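Local coordinates for flavohemoglobin (Malassezia yamatoensis, PDB 6O0A), which probably detoxifies nitric oxide as a heme- and FAD-containing oxidoreductase, consistent with a flavohemoglobin role in nitric oxide resistance in Malassezia, at residues 29-34 with 141-146. Sequence-based numbering, arbitrary orientation.
Sequences QATLPV and EAWTEV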
ATOM      1  N   GLN A  29      22.722  -7.840 -17.781  1.00 23.69           N
ATOM      2  CA  GLN A  29      22.381  -9.229 -18.081  1.00 27.89           C
ATOM      3  C   GLN A  29      23.306 -10.197 -17.350  1.00 29.44           C
ATOM      4  O   GLN A  29      22.847 -11.166 -16.733  1.00 36.91           O
ATOM      5  CB  GLN A  29      22.447  -9.460 -19.595  1.00 27.79           C
ATOM      6  CG  GLN A  29      22.199 -10.894 -20.015  1.00 44.24           C
ATOM      7  CD  GLN A  29      20.754 -11.295 -19.840  1.00 60.35           C
ATOM      8  OE1 GLN A  29      19.844 -10.533 -20.168  1.00 66.45           O
ATOM      9  NE2 GLN A  29      20.529 -12.496 -19.316  1.00 68.58           N
ATOM     10  N   ALA A  30      24.616  -9.948 -17.409  1.00 32.63           N
ATOM     11  CA  ALA A  30      25.586 -10.884 -16.848  1.00 28.68           C
ATOM     12  C   ALA A  30      25.652 -10.832 -15.325  1.00 31.87           C
ATOM     13  O   ALA A  30      25.949 -11.852 -14.696  1.00 35.35           O
ATOM     14  CB  ALA A  30      26.972 -10.621 -17.430  1.00 30.04           C
ATOM     15  N   THR A  31      25.390  -9.680 -14.715  1.00 26.78           N
ATOM     16  CA  THR A  31      25.552  -9.519 -13.274  1.00 24.44           C
ATOM     17  C   THR A  31      24.238  -9.562 -12.508  1.00 26.91           C
ATOM     18  O   THR A  31      24.257  -9.517 -11.274  1.00 27.92           O
ATOM     19  CB  THR A  31      26.275  -8.200 -12.965  1.00 21.95           C
ATOM     20  OG1 THR A  31      25.470  -7.109 -13.430  1.00 22.05           O
ATOM     21  CG2 THR A  31      27.631  -8.164 -13.655  1.00 22.86           C
ATOM     22  N   LEU A  32      23.099  -9.642 -13.198  1.00 24.20           N
ATOM     23  CA  LEU A  32      21.818  -9.686 -12.497  0.72 25.02           C
ATOM     24  C   LEU A  32      21.743 -10.804 -11.465  1.00 25.02           C
ATOM     25  O   LEU A  32      21.258 -10.541 -10.351  1.00 27.65           O
ATOM     26  CB  LEU A  32      20.668  -9.811 -13.507  0.72 28.74           C
ATOM     27  CG  LEU A  32      19.592  -8.720 -13.479  0.72 28.35           C
ATOM     28  CD1 LEU A  32      18.602  -8.927 -14.617  0.72 28.60           C
ATOM     29  CD2 LEU A  32      18.861  -8.667 -12.139  0.72 26.47           C
ATOM     30  N   PRO A  33      22.194 -12.039 -11.737  1.00 37.39           N
ATOM     31  CA  PRO A  33      22.114 -13.069 -10.686  1.00 38.24           C
ATOM     32  C   PRO A  33      22.946 -12.738  -9.460  1.00 35.24           C
ATOM     33  O   PRO A  33      22.485 -12.943  -8.331  1.00 34.05           O
ATOM     34  CB  PRO A  33      22.624 -14.333 -11.394  1.00 38.25           C
ATOM     35  CG  PRO A  33      22.439 -14.066 -12.844  1.00 39.62           C
ATOM     36  CD  PRO A  33      22.697 -12.609 -13.003  1.00 36.31           C
ATOM     37  N   VAL A  34      24.165 -12.227  -9.656  1.00 37.79           N
ATOM     38  CA  VAL A  34      25.027 -11.882  -8.527  1.00 36.97           C
ATOM     39  C   VAL A  34      24.391 -10.782  -7.687  1.00 34.80           C
ATOM     40  O   VAL A  34      24.322 -10.878  -6.455  1.00 32.89           O
ATOM     41  CB  VAL A  34      26.424 -11.476  -9.028  1.00 41.85           C
ATOM     42  CG1 VAL A  34      27.241 -10.876  -7.894  1.00 43.37           C
ATOM     43  CG2 VAL A  34      27.137 -12.675  -9.615  1.00 45.53           C
ATOM     44  N   GLU A 141      28.988   1.386 -13.267  1.00 15.83           N
ATOM     45  CA  GLU A 141      28.412   2.272 -14.280  1.00 15.75           C
ATOM     46  C   GLU A 141      27.056   1.761 -14.762  1.00 16.07           C
ATOM     47  O   GLU A 141      26.088   2.526 -14.862  1.00 18.86           O
ATOM     48  CB  GLU A 141      29.375   2.415 -15.460  1.00 14.19           C
ATOM     49  CG  GLU A 141      28.910   3.411 -16.502  1.00 16.45           C
ATOM     50  CD  GLU A 141      29.842   3.450 -17.689  1.00 27.28           C
ATOM     51  OE1 GLU A 141      31.024   3.806 -17.504  1.00 24.67           O
ATOM     52  OE2 GLU A 141      29.407   3.096 -18.801  1.00 25.20           O
ATOM     53  N   ALA A 142      26.965   0.466 -15.067  1.00 16.93           N
ATOM     54  CA  ALA A 142      25.718  -0.073 -15.601  1.00 15.30           C
ATOM     55  C   ALA A 142      24.597  -0.023 -14.568  1.00 15.88           C
ATOM     56  O   ALA A 142      23.465   0.358 -14.890  1.00 17.17           O
ATOM     57  CB  ALA A 142      25.939  -1.503 -16.092  1.00 15.20           C
ATOM     58  N   TRP A 143      24.888  -0.391 -13.318  1.00 16.37           N
ATOM     59  CA  TRP A 143      23.840  -0.366 -12.300  1.00 19.51           C
ATOM     60  C   TRP A 143      23.473   1.059 -11.897  1.00 14.65           C
ATOM     61  O   TRP A 143      22.318   1.329 -11.544  1.00 16.67           O
ATOM     62  CB  TRP A 143      24.269  -1.217 -11.098  1.00 18.18           C
ATOM     63  CG  TRP A 143      24.077  -2.672 -11.414  1.00 15.06           C
ATOM     64  CD1 TRP A 143      25.023  -3.554 -11.869  1.00 17.05           C
ATOM     65  CD2 TRP A 143      22.832  -3.391 -11.401  1.00 18.64           C
ATOM     66  NE1 TRP A 143      24.444  -4.791 -12.100  1.00 19.22           N
ATOM     67  CE2 TRP A 143      23.103  -4.713 -11.820  1.00 20.47           C
ATOM     68  CE3 TRP A 143      21.520  -3.047 -11.062  1.00 21.11           C
ATOM     69  CZ2 TRP A 143      22.108  -5.690 -11.907  1.00 20.37           C
ATOM     70  CZ3 TRP A 143      20.535  -4.018 -11.142  1.00 21.58           C
ATOM     71  CH2 TRP A 143      20.837  -5.324 -11.559  1.00 19.97           C
ATOM     72  N   THR A 144      24.425   1.989 -11.977  1.00 17.05           N
ATOM     73  CA  THR A 144      24.089   3.397 -11.790  1.00 16.95           C
ATOM     74  C   THR A 144      23.083   3.870 -12.838  1.00 15.47           C
ATOM     75  O   THR A 144      22.138   4.601 -12.516  1.00 19.06           O
ATOM     76  CB  THR A 144      25.372   4.227 -11.823  1.00 16.80           C
ATOM     77  OG1 THR A 144      26.185   3.849 -10.702  1.00 15.80           O
ATOM     78  CG2 THR A 144      25.072   5.721 -11.769  1.00 19.47           C
ATOM     79  N   GLU A 145      23.267   3.462 -14.100  1.00 14.85           N
ATOM     80  CA  GLU A 145      22.301   3.823 -15.129  1.00 16.38           C
ATOM     81  C   GLU A 145      20.917   3.280 -14.791  1.00 17.97           C
ATOM     82  O   GLU A 145      19.917   4.000 -14.906  1.00 19.49           O
ATOM     83  CB  GLU A 145      22.754   3.302 -16.491  1.00 18.77           C
ATOM     84  CG  GLU A 145      21.846   3.807 -17.612  1.00 19.93           C
ATOM     85  CD  GLU A 145      22.245   3.314 -18.991  1.00 24.78           C
ATOM     86  OE1 GLU A 145      23.393   2.849 -19.165  1.00 22.62           O
ATOM     87  OE2 GLU A 145      21.394   3.393 -19.903  1.00 29.66           O
ATOM     88  N   VAL A 146      20.850   2.013 -14.366  1.00 19.10           N
ATOM     89  CA  VAL A 146      19.588   1.402 -13.952  1.00 16.85           C
ATOM     90  C   VAL A 146      18.961   2.203 -12.818  1.00 18.71           C
ATOM     91  O   VAL A 146      17.775   2.546 -12.862  1.00 19.32           O
ATOM     92  CB  VAL A 146      19.813  -0.068 -13.544  1.00 17.49           C
ATOM     93  CG1 VAL A 146      18.537  -0.688 -12.958  1.00 20.44           C
ATOM     94  CG2 VAL A 146      20.299  -0.882 -14.727  1.00 18.75           C
TER
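Trp-143 reaches from helix 137-163 to helix 25-53 and meets Thr-31 and Leu-32 with the rim of its indole. The nearest CA atoms, those of Thr-31 and Trp-143, stand 9.4 Å apart; between residues 29-34 and 141-146 the gap is bridged by the Trp-143 side chain alone, and these two segments bury 128 Å² in all. The polar half is a hydrogen bond from Trp-143 NE1 to Thr-31 OG1, 2.9 Å long and nearly straight at 163°. The hydroxyl oxygen lies 9° out of the ring plane, well placed for the indole N-H. A chi1 of 62° sets Thr-31 OG1 between its own backbone N and carbonyl carbon, where it also hydrogen-bonds Val-27 O one turn earlier; the hydroxyl therefore joins both helices. The apolar half lies further round the same rim: Leu-32 CD2 is 3.9 Å from Trp-143 CH2, near the ring plane, and Leu-32 CA is 4.0 Å from Trp-143 CZ2. Leu-32 was modelled in two conformers, so its methyl contact is less certain than the hydrogen bond.

The close fit lies on the inner side, where Trp-143 and Leu-32 are buried and Ile-28, Ile-35, Ala-84 and Phe-124 also pack on the indole. On the looser outer side Ala-30 and Pro-33 are exposed and their side chains do not touch residues 141-146. The contact belongs to the globin domain, with the tryptophan side chain about 10 Å from the heme. Its chemistry implies a directional tie: the hydrogen bond satisfies the buried indole N-H and helps hold the ring's edge against helix 25-53, while its carbon rim stays among apolar neighbours.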